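Local structure of putative laminarinase (Phanerochaete chrysosporium, 2W39) at residues 206-209 with 210-214. The protein probably hydrolyses beta-glucans such as laminarin, as an extracellular family 16 glycoside hydrolase of a white-rot fungus. Residues are numbered along the deposited sequence; the frame is centred on the assembly and turned at random.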
loop_
_atom_site.group_PDB
_atom_site.type_symbol
_atom_site.label_atom_id
_atom_site.label_comp_id
_atom_site.label_asym_id
_atom_site.label_seq_id
_atom_site.Cartn_x
_atom_site.Cartn_y
_atom_site.Cartn_z
ATOM N N GLY A 206 -14.531 -12.770 12.185
ATOM C CA GLY A 206 -14.623 -14.016 12.948
ATOM C C GLY A 206 -13.804 -15.133 12.329
ATOM O O GLY A 206 -13.465 -16.112 13.007
ATOM N N ASN A 207 -13.451 -14.958 11.052
ATOM C CA ASN A 207 -12.845 -15.986 10.217
ATOM C C ASN A 207 -11.416 -15.693 9.763
ATOM O O ASN A 207 -10.936 -16.313 8.814
ATOM C CB ASN A 207 -13.724 -16.272 8.980
ATOM C CG ASN A 207 -13.750 -15.120 7.974
ATOM O OD1 ASN A 207 -14.136 -15.312 6.810
ATOM N ND2 ASN A 207 -13.363 -13.929 8.402
ATOM N N VAL A 208 -10.721 -14.776 10.429
ATOM C CA VAL A 208 -9.328 -14.497 10.073
ATOM C C VAL A 208 -8.433 -15.707 10.415
ATOM O O VAL A 208 -8.443 -16.189 11.551
ATOM C CB VAL A 208 -8.795 -13.179 10.727
ATOM C CG1 VAL A 208 -8.885 -13.155 12.249
ATOM C CG2 VAL A 208 -7.362 -12.883 10.269
ATOM N N PRO A 209 -7.670 -16.217 9.434
ATOM C CA PRO A 209 -6.736 -17.299 9.742
ATOM C C PRO A 209 -5.790 -16.937 10.880
ATOM O O PRO A 209 -5.206 -15.855 10.884
ATOM C CB PRO A 209 -5.967 -17.485 8.427
ATOM C CG PRO A 209 -6.953 -17.059 7.387
ATOM C CD PRO A 209 -7.639 -15.865 8.001
ATOM N N ASN A 210 -5.598 -17.862 11.816
ATOM C CA ASN A 210 -4.658 -17.621 12.905
ATOM C C ASN A 210 -3.254 -17.276 12.384
ATOM O O ASN A 210 -2.555 -16.442 12.954
ATOM C CB ASN A 210 -4.626 -18.805 13.865
ATOM C CG ASN A 210 -3.837 -18.511 15.095
ATOM O OD1 ASN A 210 -4.390 -18.038 16.105
ATOM N ND2 ASN A 210 -2.544 -18.745 15.035
ATOM N N ASP A 211 -2.847 -17.929 11.293
ATOM C CA ASP A 211 -1.543 -17.650 10.681
ATOM C C ASP A 211 -1.349 -16.157 10.419
ATOM O O ASP A 211 -0.263 -15.616 10.615
ATOM C CB ASP A 211 -1.447 -18.328 9.319
ATOM C CG ASP A 211 -1.188 -19.806 9.385
ATOM O OD1 ASP A 211 -0.965 -20.357 10.489
ATOM O OD2 ASP A 211 -1.191 -20.407 8.290
ATOM N N ILE A 212 -2.400 -15.522 9.922
ATOM C CA ILE A 212 -2.369 -14.097 9.614
ATOM C C ILE A 212 -2.478 -13.263 10.886
ATOM O O ILE A 212 -1.694 -12.335 11.085
ATOM C CB ILE A 212 -3.495 -13.738 8.621
ATOM C CG1 ILE A 212 -3.192 -14.327 7.228
ATOM C CG2 ILE A 212 -3.732 -12.227 8.548
ATOM C CD1 ILE A 212 -4.308 -14.169 6.229
ATOM N N ALA A 213 -3.445 -13.589 11.741
ATOM C CA ALA A 213 -3.765 -12.737 12.881
ATOM C C ALA A 213 -2.683 -12.745 13.964
ATOM O O ALA A 213 -2.410 -11.708 14.558
ATOM C CB ALA A 213 -5.107 -13.137 13.448
ATOM N N SER A 214 -2.068 -13.900 14.207
ATOM C CA SER A 214 -1.115 -14.037 15.317
ATOM C C SER A 214 0.350 -14.088 14.926
ATOM O O SER A 214 1.224 -14.020 15.791
ATOM C CB SER A 214 -1.457 -15.264 16.148
ATOM O OG SER A 214 -2.621 -14.973 16.891
#
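P209 and A213 are joined by the first turn of a short helix. A213 N donates a hydrogen bond to P209 O at 3.0 Å. The bond is close to straight, 164° at the hydrogen, and the donor lies nearly on the line of the carbonyl. I212 N also reaches P209 O, but its N-H is bent well off line (127°) and the bond is weak. One carbonyl oxygen thus takes two backbone N-H groups. P209 is the N-cap residue. As a proline it has no side-chain acceptor to offer the first N-H groups.

The I212 side chain lies alongside the P209 ring, heading in the same direction. I212 CD1 sits 4.1 Å from P209 CG and equally far from P209 CD. The extended end of I212 (chi2 173°) carries CD1 out to the ring. V208 straddles the A213 methyl, with V208 CG2 3.9 Å and V208 CG1 4.0 Å from A213 CB. V208 CG2, placed anti to the backbone N, also meets I212 CG2 at 4.1 Å.

D211 turns to other partners: its OD2 accepts hydrogen bonds from N220 N and W224 NE1, tying the helix to the chain that follows. V208, P209 and I212 rest on F201 of strand 195-202, and V208, I212 and A213 on W186 of strand 185-191. The turn therefore packs helix 210-214 against two neighbouring antiparallel strands, at the protein surface.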